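Local coordinates for protein glycerol trinitrate reductase (PDB 5EPD) that probably acts as an FMN-dependent oxidoreductase of the Old Yellow Enzyme family, reducing glycerol trinitrate, and is captured here without its flavin, at residues R126-V130 with N131-N135. Numbering follows the deposited sequence.
Sequences RISHV and NLQPN
In the loop that leaves barrel strand 117-122 of this TIM-barrel fold, residues His129 to Gln133 wind into two overlapping tight turns, tied by side chains at both ends. Leu132 N donates to His129 O (2.9 Å) and Gln133 N to Val130 O (3.0 Å), the i to i+3 bonds of successive beta turns; a weak second bond runs from Gln133 N to His129 O. The imidazole of His129 also grips the turn: its ND1 accepts the backbone N-H of Asn131 at 3.2 Å, a fairly straight bond (159°) somewhat tilted from the ring plane. With CG anti to the backbone N (chi1 -168°), the ring swings alongside the Asn131 side chain, both pointing the same way and their planes 67° apart. His129 CE1 meets Asn131 CG at 3.6 Å, while Asn131 ND2 is bonded to Asn154 OD1, beyond strand 150-153. Val153 of that strand also touches Leu132, and Ser161 OG receives the N-H of Val130, so the turn packs against strand 150-153 and the loop around Ser161.

At the other side, Gln133 CG lies 3.6 Å from His129 O, and the bend at chi2 then turns the buried amide toward Ser128. The amide nitrogen has two acceptors, Ser128 OG in the same turn region and the carbonyl of Gln84 far earlier in the chain, while Ser128 OG is also bonded to Gln86 O. The serine oxygen lies in the amide plane of Gln133, with Gln133 NE2 to Ser128 OG 3.0 Å.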
loop_
_atom_site.group_PDB
_atom_site.type_symbol
_atom_site.label_atom_id
_atom_site.label_comp_id
_atom_site.label_asym_id
_atom_site.label_seq_id
_atom_site.Cartn_x
_atom_site.Cartn_y
_atom_site.Cartn_z
ATOM N N ARG A 126 -0.565 -10.928 11.411
ATOM C CA ARG A 126 -1.521 -11.209 12.501
ATOM C C ARG A 126 -2.835 -10.420 12.438
ATOM O O ARG A 126 -3.775 -10.715 13.219
ATOM C CB ARG A 126 -0.871 -10.962 13.855
ATOM C CG ARG A 126 -0.625 -9.500 14.158
ATOM C CD ARG A 126 0.326 -9.341 15.318
ATOM N NE ARG A 126 0.504 -7.930 15.619
ATOM C CZ ARG A 126 0.899 -7.431 16.792
ATOM N NH1 ARG A 126 1.188 -8.207 17.840
ATOM N NH2 ARG A 126 1.030 -6.121 16.901
ATOM N N ILE A 127 -2.904 -9.435 11.526
ATOM C CA ILE A 127 -4.129 -8.642 11.336
ATOM C C ILE A 127 -5.040 -9.377 10.349
ATOM O O ILE A 127 -5.207 -8.969 9.183
ATOM C CB ILE A 127 -3.812 -7.200 10.897
ATOM C CG1 ILE A 127 -2.894 -6.544 11.934
ATOM C CG2 ILE A 127 -5.085 -6.361 10.804
ATOM C CD1 ILE A 127 -2.495 -5.128 11.574
ATOM N N SER A 128 -5.610 -10.480 10.851
ATOM C CA SER A 128 -6.565 -11.307 10.109
ATOM C C SER A 128 -7.490 -12.043 11.078
ATOM O O SER A 128 -7.462 -11.814 12.296
ATOM C CB SER A 128 -5.825 -12.312 9.214
ATOM O OG SER A 128 -6.721 -12.973 8.330
ATOM N N HIS A 129 -8.318 -12.921 10.535
ATOM C CA HIS A 129 -9.264 -13.681 11.346
ATOM C C HIS A 129 -9.295 -15.092 10.790
ATOM O O HIS A 129 -9.138 -15.292 9.586
ATOM C CB HIS A 129 -10.643 -13.027 11.280
ATOM C CG HIS A 129 -11.618 -13.542 12.294
ATOM N ND1 HIS A 129 -12.405 -14.652 12.078
ATOM C CD2 HIS A 129 -11.970 -13.071 13.515
ATOM C CE1 HIS A 129 -13.181 -14.860 13.127
ATOM N NE2 HIS A 129 -12.943 -13.910 14.012
ATOM N N VAL A 130 -9.470 -16.068 11.669
ATOM C CA VAL A 130 -9.546 -17.492 11.271
ATOM C C VAL A 130 -10.500 -17.734 10.108
ATOM O O VAL A 130 -10.203 -18.490 9.184
ATOM C CB VAL A 130 -9.870 -18.430 12.474
ATOM C CG1 VAL A 130 -8.666 -18.550 13.383
ATOM C CG2 VAL A 130 -11.069 -17.938 13.287
ATOM N N ASN A 131 -11.624 -17.046 10.133
ATOM C CA ASN A 131 -12.601 -17.116 9.045
ATOM C C ASN A 131 -12.056 -16.789 7.638
ATOM O O ASN A 131 -12.626 -17.239 6.638
ATOM C CB ASN A 131 -13.838 -16.234 9.363
ATOM C CG ASN A 131 -14.681 -16.793 10.509
ATOM O OD1 ASN A 131 -14.378 -17.846 11.061
ATOM N ND2 ASN A 131 -15.735 -16.085 10.875
ATOM N N LEU A 132 -10.985 -16.009 7.535
ATOM C CA LEU A 132 -10.451 -15.688 6.219
ATOM C C LEU A 132 -9.306 -16.617 5.831
ATOM O O LEU A 132 -8.948 -16.692 4.651
ATOM C CB LEU A 132 -10.004 -14.212 6.153
ATOM C CG LEU A 132 -11.074 -13.158 6.472
ATOM C CD1 LEU A 132 -10.458 -11.807 6.791
ATOM C CD2 LEU A 132 -12.042 -13.024 5.314
ATOM N N GLN A 133 -8.738 -17.319 6.818
ATOM C CA GLN A 133 -7.503 -18.089 6.623
ATOM C C GLN A 133 -7.781 -19.470 6.046
ATOM O O GLN A 133 -8.874 -20.022 6.259
ATOM C CB GLN A 133 -6.768 -18.258 7.947
ATOM C CG GLN A 133 -6.144 -16.984 8.504
ATOM C CD GLN A 133 -4.963 -16.520 7.691
ATOM O OE1 GLN A 133 -4.147 -17.327 7.243
ATOM N NE2 GLN A 133 -4.880 -15.209 7.463
ATOM N N PRO A 134 -6.789 -20.050 5.327
ATOM C CA PRO A 134 -6.947 -21.419 4.821
ATOM C C PRO A 134 -7.226 -22.429 5.939
ATOM O O PRO A 134 -6.519 -22.474 6.957
ATOM C CB PRO A 134 -5.605 -21.717 4.142
ATOM C CG PRO A 134 -4.980 -20.386 3.894
ATOM C CD PRO A 134 -5.475 -19.479 4.977
ATOM N N ASN A 135 -8.288 -23.208 5.731
ATOM C CA ASN A 135 -8.754 -24.230 6.664
ATOM C C ASN A 135 -9.126 -23.696 8.046
ATOM O O ASN A 135 -9.068 -24.440 9.022
ATOM C CB ASN A 135 -7.703 -25.332 6.816
ATOM C CG ASN A 135 -7.141 -25.790 5.489
ATOM O OD1 ASN A 135 -7.874 -25.992 4.521
ATOM N ND2 ASN A 135 -5.832 -25.946 5.431
#